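Local coordinates for multisubunit Na+/H+ antiporter, A subunit (Anoxybacillus flavithermus, PDB 6Z16), which probably takes part in exchanging sodium ions for protons across the cell membrane, as one membrane-embedded subunit of a multisubunit antiporter, at residues V84-T88 / F99-D104; G683-A687 / Q702-T707; W457-I461 / G558-F562; F174-A178 / G189-M194. All coordinates share one frame; numbering follows the deposited sequence.

Contact 1. Residues V84-T88 / F99-D104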
loop_
_atom_site.group_PDB
_atom_site.type_symbol
_atom_site.label_atom_id
_atom_site.label_comp_id
_atom_site.label_asym_id
_atom_site.label_seq_id
_atom_site.Cartn_x
_atom_site.Cartn_y
_atom_site.Cartn_z
ATOM N N VAL A 84 -25.543 -74.804 76.877
ATOM C CA VAL A 84 -24.582 -74.582 75.808
ATOM C C VAL A 84 -23.957 -73.204 75.961
ATOM O O VAL A 84 -24.466 -72.331 76.667
ATOM C CB VAL A 84 -25.240 -74.732 74.428
ATOM C CG1 VAL A 84 -25.765 -76.138 74.269
ATOM C CG2 VAL A 84 -26.367 -73.718 74.272
ATOM N N ILE A 85 -22.831 -73.009 75.281
ATOM C CA ILE A 85 -22.063 -71.770 75.379
ATOM C C ILE A 85 -21.984 -71.138 73.997
ATOM O O ILE A 85 -21.410 -71.724 73.074
ATOM C CB ILE A 85 -20.661 -72.022 75.948
ATOM C CG1 ILE A 85 -20.764 -72.692 77.316
ATOM C CG2 ILE A 85 -19.883 -70.731 76.037
ATOM C CD1 ILE A 85 -21.553 -71.893 78.328
ATOM N N ARG A 86 -22.547 -69.941 73.854
ATOM C CA ARG A 86 -22.656 -69.271 72.566
ATOM C C ARG A 86 -21.861 -67.975 72.574
ATOM O O ARG A 86 -21.868 -67.238 73.563
ATOM C CB ARG A 86 -24.118 -68.985 72.229
ATOM C CG ARG A 86 -24.949 -70.234 72.030
ATOM C CD ARG A 86 -26.401 -69.920 71.717
ATOM N NE ARG A 86 -26.555 -69.250 70.431
ATOM C CZ ARG A 86 -26.941 -67.987 70.293
ATOM N NH1 ARG A 86 -27.219 -67.255 71.363
ATOM N NH2 ARG A 86 -27.052 -67.453 69.085
ATOM N N ALA A 87 -21.180 -67.698 71.464
ATOM C CA ALA A 87 -20.378 -66.489 71.338
ATOM C C ALA A 87 -20.380 -66.039 69.886
ATOM O O ALA A 87 -20.579 -66.839 68.973
ATOM C CB ALA A 87 -18.948 -66.711 71.827
ATOM N N THR A 88 -20.138 -64.744 69.677
ATOM C CA THR A 88 -20.278 -64.143 68.355
ATOM C C THR A 88 -19.226 -63.059 68.170
ATOM O O THR A 88 -19.057 -62.211 69.048
ATOM C CB THR A 88 -21.685 -63.550 68.182
ATOM O OG1 THR A 88 -22.669 -64.569 68.389
ATOM C CG2 THR A 88 -21.876 -62.984 66.791
ATOM N N PHE A 99 -17.904 -64.870 62.937
ATOM C CA PHE A 99 -17.284 -66.009 63.597
ATOM C C PHE A 99 -18.178 -66.335 64.778
ATOM O O PHE A 99 -18.071 -65.739 65.850
ATOM C CB PHE A 99 -15.863 -65.690 64.034
ATOM C CG PHE A 99 -14.909 -65.554 62.903
ATOM C CD1 PHE A 99 -14.373 -66.676 62.304
ATOM C CD2 PHE A 99 -14.546 -64.308 62.435
ATOM C CE1 PHE A 99 -13.492 -66.559 61.257
ATOM C CE2 PHE A 99 -13.660 -64.185 61.386
ATOM C CZ PHE A 99 -13.134 -65.313 60.798
ATOM N N ASP A 100 -19.126 -67.232 64.556
ATOM C CA ASP A 100 -19.914 -67.725 65.665
ATOM C C ASP A 100 -19.168 -68.866 66.343
ATOM O O ASP A 100 -18.270 -69.483 65.769
ATOM C CB ASP A 100 -21.284 -68.206 65.199
ATOM C CG ASP A 100 -22.144 -67.098 64.658
ATOM O OD1 ASP A 100 -21.965 -65.944 65.083
ATOM O OD2 ASP A 100 -23.014 -67.387 63.811
ATOM N N ALA A 101 -19.546 -69.134 67.586
ATOM C CA ALA A 101 -18.998 -70.253 68.333
ATOM C C ALA A 101 -20.110 -70.844 69.178
ATOM O O ALA A 101 -20.817 -70.114 69.878
ATOM C CB ALA A 101 -17.819 -69.829 69.212
ATOM N N TYR A 102 -20.266 -72.159 69.096
ATOM C CA TYR A 102 -21.301 -72.886 69.811
ATOM C C TYR A 102 -20.631 -74.068 70.479
ATOM O O TYR A 102 -19.913 -74.825 69.821
ATOM C CB TYR A 102 -22.396 -73.356 68.857
ATOM C CG TYR A 102 -23.573 -74.044 69.490
ATOM C CD1 TYR A 102 -24.566 -73.316 70.120
ATOM C CD2 TYR A 102 -23.711 -75.419 69.423
ATOM C CE1 TYR A 102 -25.661 -73.939 70.679
ATOM C CE2 TYR A 102 -24.797 -76.054 69.982
ATOM C CZ TYR A 102 -25.770 -75.309 70.610
ATOM O OH TYR A 102 -26.859 -75.938 71.164
ATOM N N VAL A 103 -20.837 -74.207 71.781
ATOM C CA VAL A 103 -20.159 -75.220 72.572
ATOM C C VAL A 103 -21.212 -76.093 73.229
ATOM O O VAL A 103 -22.015 -75.611 74.041
ATOM C CB VAL A 103 -19.221 -74.596 73.613
ATOM C CG1 VAL A 103 -18.670 -75.653 74.499
ATOM C CG2 VAL A 103 -18.082 -73.871 72.926
ATOM N N ASP A 104 -21.203 -77.372 72.867
ATOM C CA ASP A 104 -22.058 -78.403 73.441
ATOM C C ASP A 104 -21.188 -79.643 73.624
ATOM O O ASP A 104 -19.956 -79.555 73.630
ATOM C CB ASP A 104 -23.317 -78.628 72.582
ATOM C CG ASP A 104 -23.006 -79.023 71.137
ATOM O OD1 ASP A 104 -21.829 -79.041 70.724
ATOM O OD2 ASP A 104 -23.968 -79.316 70.399
#

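Contact 2. Residues G683-A687 / Q702-T707. With K (potassium ion), chain V; PTY (phosphatidylethanolamine), chain B.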
loop_
_atom_site.group_PDB
_atom_site.type_symbol
_atom_site.label_atom_id
_atom_site.label_comp_id
_atom_site.label_asym_id
_atom_site.label_seq_id
_atom_site.Cartn_x
_atom_site.Cartn_y
_atom_site.Cartn_z
ATOM N N GLY A 683 -7.793 -45.480 -2.818
ATOM C CA GLY A 683 -7.782 -44.316 -1.937
ATOM C C GLY A 683 -8.219 -43.032 -2.624
ATOM O O GLY A 683 -9.048 -42.278 -2.094
ATOM N N TYR A 684 -7.697 -42.784 -3.829
ATOM C CA TYR A 684 -8.076 -41.568 -4.550
ATOM C C TYR A 684 -9.522 -41.620 -5.025
ATOM O O TYR A 684 -10.200 -40.589 -5.075
ATOM C CB TYR A 684 -7.133 -41.307 -5.726
ATOM C CG TYR A 684 -5.723 -40.957 -5.304
ATOM C CD1 TYR A 684 -5.455 -39.768 -4.664
ATOM C CD2 TYR A 684 -4.655 -41.784 -5.604
ATOM C CE1 TYR A 684 -4.180 -39.436 -4.280
ATOM C CE2 TYR A 684 -3.373 -41.466 -5.221
ATOM C CZ TYR A 684 -3.142 -40.286 -4.567
ATOM O OH TYR A 684 -1.866 -39.955 -4.193
ATOM N N ALA A 685 -10.047 -42.809 -5.300
ATOM C CA ALA A 685 -11.446 -42.879 -5.682
ATOM C C ALA A 685 -12.388 -42.828 -4.483
ATOM O O ALA A 685 -13.532 -42.388 -4.629
ATOM C CB ALA A 685 -11.678 -44.131 -6.502
ATOM N N VAL A 686 -11.934 -43.236 -3.294
ATOM C CA VAL A 686 -12.708 -42.971 -2.081
ATOM C C VAL A 686 -12.758 -41.471 -1.812
ATOM O O VAL A 686 -13.796 -40.929 -1.406
ATOM C CB VAL A 686 -12.132 -43.767 -0.889
ATOM C CG1 VAL A 686 -12.697 -43.294 0.436
ATOM C CG2 VAL A 686 -12.470 -45.233 -1.031
ATOM N N ALA A 687 -11.655 -40.769 -2.099
ATOM C CA ALA A 687 -11.664 -39.307 -2.051
ATOM C C ALA A 687 -12.635 -38.711 -3.066
ATOM O O ALA A 687 -13.298 -37.706 -2.787
ATOM C CB ALA A 687 -10.257 -38.768 -2.283
ATOM N N GLN A 702 -8.221 -36.999 2.887
ATOM C CA GLN A 702 -8.097 -38.312 2.275
ATOM C C GLN A 702 -7.048 -38.316 1.175
ATOM O O GLN A 702 -6.242 -39.247 1.098
ATOM C CB GLN A 702 -9.455 -38.742 1.724
ATOM C CG GLN A 702 -9.498 -40.149 1.169
ATOM C CD GLN A 702 -9.469 -41.196 2.251
ATOM O OE1 GLN A 702 -10.149 -41.070 3.261
ATOM N NE2 GLN A 702 -8.684 -42.239 2.048
ATOM N N LEU A 703 -7.030 -37.273 0.333
ATOM C CA LEU A 703 -6.041 -37.186 -0.739
ATOM C C LEU A 703 -4.623 -37.106 -0.187
ATOM O O LEU A 703 -3.732 -37.852 -0.627
ATOM C CB LEU A 703 -6.333 -35.977 -1.625
ATOM C CG LEU A 703 -7.549 -36.025 -2.546
ATOM C CD1 LEU A 703 -7.849 -34.646 -3.050
ATOM C CD2 LEU A 703 -7.303 -36.923 -3.707
ATOM N N VAL A 704 -4.410 -36.245 0.816
ATOM C CA VAL A 704 -3.050 -36.087 1.343
ATOM C C VAL A 704 -2.595 -37.341 2.087
ATOM O O VAL A 704 -1.461 -37.816 1.898
ATOM C CB VAL A 704 -2.963 -34.834 2.226
ATOM C CG1 VAL A 704 -1.595 -34.725 2.863
ATOM C CG2 VAL A 704 -3.215 -33.635 1.384
ATOM N N ILE A 705 -3.480 -37.925 2.900
ATOM C CA ILE A 705 -3.119 -39.099 3.685
ATOM C C ILE A 705 -2.893 -40.320 2.797
ATOM O O ILE A 705 -1.965 -41.102 3.047
ATOM C CB ILE A 705 -4.191 -39.310 4.771
ATOM C CG1 ILE A 705 -4.002 -38.263 5.869
ATOM C CG2 ILE A 705 -4.172 -40.709 5.347
ATOM C CD1 ILE A 705 -5.135 -38.162 6.823
ATOM N N GLU A 706 -3.658 -40.465 1.707
ATOM C CA GLU A 706 -3.387 -41.572 0.796
ATOM C C GLU A 706 -2.094 -41.385 0.026
ATOM O O GLU A 706 -1.404 -42.375 -0.231
ATOM C CB GLU A 706 -4.543 -41.789 -0.172
ATOM C CG GLU A 706 -5.739 -42.379 0.514
ATOM C CD GLU A 706 -5.466 -43.754 1.092
ATOM O OE1 GLU A 706 -4.773 -44.559 0.434
ATOM O OE2 GLU A 706 -5.909 -44.013 2.230
ATOM N N THR A 707 -1.720 -40.146 -0.309
ATOM C CA THR A 707 -0.430 -39.955 -0.973
ATOM C C THR A 707 0.733 -40.305 -0.046
ATOM O O THR A 707 1.678 -41.000 -0.458
ATOM C CB THR A 707 -0.309 -38.522 -1.478
ATOM O OG1 THR A 707 -1.449 -38.219 -2.284
ATOM C CG2 THR A 707 0.931 -38.375 -2.340
HETATM K K K V . -10.693 -43.905 3.845
HETATM C C1 PTY B . 2.454 -50.551 -12.195
HETATM C C2 PTY B . 9.093 -52.960 -12.749
HETATM C C3 PTY B . 7.711 -52.465 -13.233
HETATM O O4 PTY B . 1.316 -51.442 -12.200
HETATM C C5 PTY B . 3.705 -52.677 -11.636
HETATM C C6 PTY B . 3.789 -51.230 -12.037
HETATM O O7 PTY B . 4.436 -50.507 -10.948
HETATM C C8 PTY B . 5.135 -49.403 -11.252
HETATM O O10 PTY B . 5.373 -49.049 -12.374
HETATM C C11 PTY B . 5.577 -48.693 -10.007
HETATM C C12 PTY B . 6.025 -47.257 -10.230
HETATM C C13 PTY B . 4.904 -46.325 -10.644
HETATM C C14 PTY B . 3.805 -46.184 -9.610
HETATM C C15 PTY B . 4.275 -45.658 -8.266
HETATM C C16 PTY B . 3.142 -45.458 -7.274
HETATM C C17 PTY B . 2.143 -44.403 -7.693
HETATM C C18 PTY B . 0.795 -44.513 -7.009
HETATM C C19 PTY B . -0.279 -43.750 -7.750
HETATM C C20 PTY B . -1.692 -43.984 -7.266
HETATM C C21 PTY B . -2.728 -43.434 -8.231
HETATM C C22 PTY B . -2.440 -42.008 -8.681
HETATM C C23 PTY B . -3.453 -41.456 -9.669
HETATM C C24 PTY B . -4.880 -41.530 -9.167
HETATM C C25 PTY B . -5.911 -41.031 -10.160
HETATM C C26 PTY B . -7.342 -41.374 -9.787
HETATM C C27 PTY B . -7.969 -42.435 -10.673
HETATM C C28 PTY B . -7.367 -43.811 -10.529
HETATM C C29 PTY B . -7.706 -44.719 -11.680
HETATM C C30 PTY B . 0.843 -51.817 -13.387
HETATM C C31 PTY B . -0.617 -52.126 -13.302
HETATM O O30 PTY B . 1.502 -51.858 -14.388
HETATM C C32 PTY B . -1.395 -50.935 -12.760
HETATM C C33 PTY B . -2.861 -51.239 -12.548
HETATM C C34 PTY B . -3.667 -50.082 -11.987
HETATM C C35 PTY B . -5.131 -50.430 -11.795
HETATM C C36 PTY B . -6.022 -49.253 -11.448
HETATM C C37 PTY B . -7.500 -49.575 -11.577
HETATM C C38 PTY B . -8.404 -48.363 -11.523
HETATM C C39 PTY B . -9.821 -48.651 -11.987
HETATM C C40 PTY B . -10.658 -47.406 -12.232
HETATM C C41 PTY B . -10.836 -46.525 -11.008
HETATM C C42 PTY B . -11.407 -45.155 -11.330
HETATM C C43 PTY B . -11.356 -44.177 -10.178
HETATM C C44 PTY B . -11.694 -42.762 -10.580
HETATM P P1 PTY B . 5.735 -54.165 -12.635
HETATM O O11 PTY B . 6.729 -52.971 -12.294
HETATM O O12 PTY B . 6.064 -54.622 -14.051
HETATM O O13 PTY B . 5.793 -55.225 -11.609
HETATM O O14 PTY B . 4.275 -53.479 -12.692
HETATM N N1 PTY B . 10.142 -52.322 -13.549
#

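Contact 3. Residues W457-I461 / G558-F562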
loop_
_atom_site.group_PDB
_atom_site.type_symbol
_atom_site.label_atom_id
_atom_site.label_comp_id
_atom_site.label_asym_id
_atom_site.label_seq_id
_atom_site.Cartn_x
_atom_site.Cartn_y
_atom_site.Cartn_z
ATOM N N TRP A 457 -18.031 -108.727 60.221
ATOM C CA TRP A 457 -17.416 -109.738 61.071
ATOM C C TRP A 457 -16.069 -110.184 60.518
ATOM O O TRP A 457 -15.084 -110.250 61.269
ATOM C CB TRP A 457 -18.353 -110.932 61.226
ATOM C CG TRP A 457 -17.770 -112.017 62.048
ATOM C CD1 TRP A 457 -17.569 -112.011 63.393
ATOM C CD2 TRP A 457 -17.244 -113.254 61.568
ATOM N NE1 TRP A 457 -16.982 -113.188 63.787
ATOM C CE2 TRP A 457 -16.764 -113.964 62.680
ATOM C CE3 TRP A 457 -17.146 -113.835 60.304
ATOM C CZ2 TRP A 457 -16.194 -115.226 62.565
ATOM C CZ3 TRP A 457 -16.577 -115.081 60.190
ATOM C CH2 TRP A 457 -16.116 -115.765 61.312
ATOM N N VAL A 458 -15.973 -110.387 59.195
ATOM C CA VAL A 458 -14.692 -110.861 58.689
ATOM C C VAL A 458 -13.689 -109.726 58.691
ATOM O O VAL A 458 -12.479 -109.987 58.776
ATOM C CB VAL A 458 -14.770 -111.514 57.291
ATOM C CG1 VAL A 458 -15.810 -112.606 57.257
ATOM C CG2 VAL A 458 -14.983 -110.511 56.178
ATOM N N ALA A 459 -14.183 -108.473 58.700
ATOM C CA ALA A 459 -13.312 -107.317 58.867
ATOM C C ALA A 459 -12.557 -107.406 60.181
ATOM O O ALA A 459 -11.329 -107.228 60.208
ATOM C CB ALA A 459 -14.127 -106.029 58.803
ATOM N N SER A 460 -13.260 -107.808 61.251
ATOM C CA SER A 460 -12.614 -107.942 62.548
ATOM C C SER A 460 -11.568 -109.041 62.528
ATOM O O SER A 460 -10.500 -108.863 63.133
ATOM C CB SER A 460 -13.646 -108.210 63.634
ATOM O OG SER A 460 -13.012 -108.322 64.893
ATOM N N ILE A 461 -11.829 -110.118 61.766
ATOM C CA ILE A 461 -10.842 -111.178 61.563
ATOM C C ILE A 461 -9.568 -110.589 60.996
ATOM O O ILE A 461 -8.483 -110.715 61.589
ATOM C CB ILE A 461 -11.397 -112.262 60.622
ATOM C CG1 ILE A 461 -12.633 -112.925 61.214
ATOM C CG2 ILE A 461 -10.316 -113.287 60.309
ATOM C CD1 ILE A 461 -12.345 -113.685 62.449
ATOM N N GLY A 558 -15.149 -116.226 68.554
ATOM C CA GLY A 558 -14.854 -116.758 67.235
ATOM C C GLY A 558 -13.887 -115.900 66.449
ATOM O O GLY A 558 -13.069 -116.433 65.692
ATOM N N VAL A 559 -13.972 -114.571 66.615
ATOM C CA VAL A 559 -12.965 -113.658 66.059
ATOM C C VAL A 559 -11.575 -114.018 66.568
ATOM O O VAL A 559 -10.622 -114.153 65.788
ATOM C CB VAL A 559 -13.325 -112.196 66.390
ATOM C CG1 VAL A 559 -12.144 -111.282 66.118
ATOM C CG2 VAL A 559 -14.502 -111.739 65.563
ATOM N N LEU A 560 -11.467 -114.236 67.881
ATOM C CA LEU A 560 -10.193 -114.575 68.513
ATOM C C LEU A 560 -9.649 -115.906 68.001
ATOM O O LEU A 560 -8.486 -115.991 67.584
ATOM C CB LEU A 560 -10.386 -114.607 70.028
ATOM C CG LEU A 560 -9.204 -114.907 70.943
ATOM C CD1 LEU A 560 -8.127 -113.858 70.776
ATOM C CD2 LEU A 560 -9.678 -114.965 72.388
ATOM N N LEU A 561 -10.494 -116.946 67.982
ATOM C CA LEU A 561 -10.045 -118.276 67.564
ATOM C C LEU A 561 -9.682 -118.317 66.083
ATOM O O LEU A 561 -8.676 -118.931 65.704
ATOM C CB LEU A 561 -11.126 -119.320 67.875
ATOM C CG LEU A 561 -10.774 -120.766 67.505
ATOM C CD1 LEU A 561 -9.545 -121.221 68.273
ATOM C CD2 LEU A 561 -11.943 -121.704 67.760
ATOM N N PHE A 562 -10.460 -117.639 65.236
ATOM C CA PHE A 562 -10.181 -117.678 63.809
ATOM C C PHE A 562 -8.970 -116.828 63.452
ATOM O O PHE A 562 -8.210 -117.193 62.550
ATOM C CB PHE A 562 -11.417 -117.253 63.018
ATOM C CG PHE A 562 -12.541 -118.256 63.055
ATOM C CD1 PHE A 562 -12.316 -119.576 63.424
ATOM C CD2 PHE A 562 -13.824 -117.874 62.733
ATOM C CE1 PHE A 562 -13.358 -120.485 63.461
ATOM C CE2 PHE A 562 -14.867 -118.774 62.767
ATOM C CZ PHE A 562 -14.635 -120.080 63.132
#

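Contact 4. Residues F174-A178 / G189-M194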
loop_
_atom_site.group_PDB
_atom_site.type_symbol
_atom_site.label_atom_id
_atom_site.label_comp_id
_atom_site.label_asym_id
_atom_site.label_seq_id
_atom_site.Cartn_x
_atom_site.Cartn_y
_atom_site.Cartn_z
ATOM N N PHE A 174 -0.642 -79.642 54.733
ATOM C CA PHE A 174 0.229 -79.644 53.558
ATOM C C PHE A 174 1.639 -79.178 53.894
ATOM O O PHE A 174 2.620 -79.719 53.374
ATOM C CB PHE A 174 -0.380 -78.758 52.472
ATOM C CG PHE A 174 0.563 -78.430 51.353
ATOM C CD1 PHE A 174 0.917 -79.385 50.421
ATOM C CD2 PHE A 174 1.087 -77.155 51.232
ATOM C CE1 PHE A 174 1.789 -79.080 49.392
ATOM C CE2 PHE A 174 1.961 -76.843 50.214
ATOM C CZ PHE A 174 2.310 -77.806 49.289
ATOM N N LEU A 175 1.755 -78.173 54.760
ATOM C CA LEU A 175 3.075 -77.708 55.176
ATOM C C LEU A 175 3.775 -78.723 56.072
ATOM O O LEU A 175 4.990 -78.919 55.963
ATOM C CB LEU A 175 2.948 -76.368 55.890
ATOM C CG LEU A 175 2.561 -75.194 55.004
ATOM C CD1 LEU A 175 2.217 -73.998 55.850
ATOM C CD2 LEU A 175 3.719 -74.884 54.088
ATOM N N LEU A 176 3.024 -79.379 56.961
ATOM C CA LEU A 176 3.630 -80.307 57.914
ATOM C C LEU A 176 4.084 -81.610 57.270
ATOM O O LEU A 176 5.059 -82.208 57.736
ATOM C CB LEU A 176 2.657 -80.599 59.049
ATOM C CG LEU A 176 2.559 -79.531 60.125
ATOM C CD1 LEU A 176 1.381 -79.790 61.011
ATOM C CD2 LEU A 176 3.831 -79.584 60.930
ATOM N N ILE A 177 3.396 -82.074 56.223
ATOM C CA ILE A 177 3.793 -83.324 55.570
ATOM C C ILE A 177 5.119 -83.165 54.829
ATOM O O ILE A 177 5.957 -84.075 54.837
ATOM C CB ILE A 177 2.655 -83.811 54.650
ATOM C CG1 ILE A 177 1.452 -84.211 55.492
ATOM C CG2 ILE A 177 3.063 -85.009 53.831
ATOM C CD1 ILE A 177 0.201 -84.406 54.702
ATOM N N ALA A 178 5.369 -81.997 54.246
ATOM C CA ALA A 178 6.583 -81.748 53.471
ATOM C C ALA A 178 7.650 -81.044 54.290
ATOM O O ALA A 178 8.318 -80.141 53.781
ATOM C CB ALA A 178 6.262 -80.939 52.225
ATOM N N GLY A 189 4.053 -86.805 48.417
ATOM C CA GLY A 189 2.984 -87.012 49.379
ATOM C C GLY A 189 2.226 -85.742 49.708
ATOM O O GLY A 189 0.995 -85.754 49.811
ATOM N N ALA A 190 2.947 -84.623 49.837
ATOM C CA ALA A 190 2.303 -83.345 50.120
ATOM C C ALA A 190 1.442 -82.886 48.955
ATOM O O ALA A 190 0.329 -82.389 49.166
ATOM C CB ALA A 190 3.353 -82.290 50.438
ATOM N N GLN A 191 1.924 -83.087 47.725
ATOM C CA GLN A 191 1.170 -82.698 46.538
ATOM C C GLN A 191 -0.113 -83.504 46.402
ATOM O O GLN A 191 -1.188 -82.937 46.155
ATOM C CB GLN A 191 2.049 -82.880 45.306
ATOM C CG GLN A 191 1.452 -82.383 44.021
ATOM C CD GLN A 191 2.403 -82.539 42.864
ATOM O OE1 GLN A 191 3.499 -83.075 43.017
ATOM N NE2 GLN A 191 1.996 -82.065 41.695
ATOM N N LYS A 192 -0.024 -84.822 46.608
ATOM C CA LYS A 192 -1.196 -85.679 46.466
ATOM C C LYS A 192 -2.224 -85.418 47.563
ATOM O O LYS A 192 -3.427 -85.316 47.278
ATOM C CB LYS A 192 -0.755 -87.140 46.445
ATOM C CG LYS A 192 -1.879 -88.134 46.277
ATOM C CD LYS A 192 -1.339 -89.489 45.879
ATOM C CE LYS A 192 -0.617 -90.165 47.011
ATOM N NZ LYS A 192 -0.178 -91.527 46.614
ATOM N N SER A 193 -1.764 -85.268 48.810
ATOM C CA SER A 193 -2.674 -84.982 49.915
ATOM C C SER A 193 -3.337 -83.622 49.751
ATOM O O SER A 193 -4.536 -83.470 50.039
ATOM C CB SER A 193 -1.915 -85.055 51.235
ATOM O OG SER A 193 -0.915 -84.054 51.293
ATOM N N MET A 194 -2.575 -82.643 49.246
ATOM C CA MET A 194 -3.106 -81.318 48.956
ATOM C C MET A 194 -4.216 -81.378 47.920
ATOM O O MET A 194 -5.298 -80.829 48.137
ATOM C CB MET A 194 -1.977 -80.415 48.471
ATOM C CG MET A 194 -2.414 -79.017 48.100
ATOM S SD MET A 194 -1.058 -78.053 47.416
ATOM C CE MET A 194 -0.851 -78.847 45.822
#

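Contact 1. Residues V84-T88 / F99-D104
The carbonyl oxygen of A101 accepts one hydrogen bond, from A87 N to A101 O over 2.9 Å and in the carbonyl plane, and a weaker C-H contact from R86 CA at 3.4 Å. A101 N returns a bond to A87 O, its donor tilted 32° from that carbonyl's plane. Two residues further along each strand, I85 and V103 pair the same way, with V103 O accepting from I85 N at 3.0 Å. Y102 and R86 face each other as a non-hydrogen-bonded pair. With CG anti to the backbone N (chi1 -176°), the Y102 ring leans across the neighbouring strand: R86 CG meets its edge at Y102 CD1, 3.6 Å away, while V84 CG1 lies 3.3 Å from Y102 OH. Beside this pair, T88 and D100 run alongside, T88 CG2 lying 3.4 Å from D100 OD1. The opposite face is aliphatic, with I85 CB against V103 CB at 3.8 Å and A87 beside A101, packed against L31, H32 and M35. This is an antiparallel beta hairpin whose main-chain bonds carry the pairing; R86, T88, D100 and Y102 share one face, while I85, A87, A101 and V103 form the apolar other.

Contact 2. Residues G683-A687 / Q702-T707
Y684 and T707 are turned toward each other by their first torsions: Y684 CG lies beside its own backbone N (chi1 -67°), which sends the ring across to the other helix, and T707 OG1 also sits beside its N (chi1 -53°), close to the preceding turn. The phenol hydroxyl then donates to the threonine, Y684 OH to T707 OG1 being 2.6 Å. T707 OG1 in turn donates to L703 O over 2.8 Å, and T707 N reaches the same carbonyl from the opposite face of its plane. L703 CD2 meets the ring at its edge, 3.5 Å from Y684 CD1, and also touches A687 CB at 3.8 Å. On the far side of the ring from L703, an acyl chain of phosphatidylethanolamine runs past, C24 lying 3.6 Å from Y684 CD2. The two segments are antiparallel, at 175° with axes 9.0 Å apart, and G683 CA lies 3.7 Å from CG of E706, a poorly ordered glutamate. At the other border, the Q702 side-chain amide lies at a potassium ion, whose site a polar side chain of another protein chain helps to complete. A phenylalanine in place of Y684 would probably leave T707 OG1 without its donor and the helix pair without its polar tie. Each of the two hydroxyls has an acceptor, and the run ends on a main-chain carbonyl, which implies that these buried OH groups are satisfied within the lipid-lined helical hairpin itself.

Contact 3. Residues W457-I461 / G558-F562
Helix segments 457-461 and 558-562 cross at -44°, their axes 9.5 Å apart at closest approach, and V559 meets I461 where the backbones come nearest. W457 carries much of the joint. Its CG is anti to the backbone N (chi1 178°), an extension that lays the indole along the gap toward the second helix. V559 then touches the five-membered ring: its CG2 comes obliquely to 3.4 Å from W457 NE1. At the other end of the indole, W457 CH2 meets F562 CD2 at 3.4 Å. This aromatic pair is rim to rim, the six-membered ring and the phenyl having centroids 5.8 Å apart and planes turned 80° from one another, and neither ring lies over the face of its mate. I461 fills the angle between them. Its CD1 lies over one face of the indole toward the rim, and reaches across to V559 CA at 3.7 Å as well as to F562 CB. S460 sits on the other flank of V559, with OG 3.3 Å from V559 CG1, a contact of hydroxyl and methyl. An alanine in place of W457 would probably open a gap beside V559 and leave the F562 ring, which lies on the surface, without its rim contact and more able to turn. All of the cross-helix contacts are apolar or nearly so. W457 and I461 reach further along helix 552-567 to M555 and L566, while S460 turns to K432 and F436 of helix 428-440, and A459 backs onto L310 and C311 of helix 296-316.

Contact 4. Residues F174-A178 / G189-M194
F174 and M194 form the dense part of this contact, the sulfur of the methionine standing over one face of the phenyl ring. M194 SD is 3.8 Å from the F174 ring centroid and 19° off the normal, displaced toward the rim. The extended first two torsions of the methionine (chi1 178°, chi2 -175°) carry SD out over the ring, the two side chains lying alongside and pointing the same way. A190 fills the edge of the same ring: A190 O comes within 3.3 Å of F174 CD1, and A190 CB within 3.7 Å of F174 CE1. A178 CB adds a further touch, 3.7 Å from A190 CB. The packing thins toward I177, which reaches S193 mainly with its tip, I177 CD1 lying 3.6 Å from S193 OG. I177 CG2 approaches the backbone only at 4.0 Å from A190 N. Q191, partly exposed, points away from the first segment, and K192 NZ makes a long, weak ion pair with D260. F174 also meets W431 of a neighbouring antiporter subunit, so the phenylalanine serves both interfaces. Side-chain packing rather than hydrogen bonding holds the two segments, with a Met-aromatic contact between two consecutive membrane helices of the Mrp antiporter fold, close to the connection that joins them.

In the fold
Contacts 1, 2 and 4 join consecutive elements, a beta hairpin in the first and two successive helices in each of the others, whereas contact 3 spans 97 residues to bring together helices 451-472 and 552-567. Contacts 1 and 4 lie about 32 Å apart between centres. Contact 2 stands well apart, its centre about 79 Å from that of contact 1 and about 97 Å from that of contact 3, in the part of the chain assigned to the MBH D family. Contacts 2 and 4 are buried, while contacts 1 and 3 are only partly so. Their chemistry differs: main-chain bonds in contact 1, a hydroxyl chain beside lipid and potassium in contact 2, and mostly apolar or aromatic packing in contacts 3 and 4.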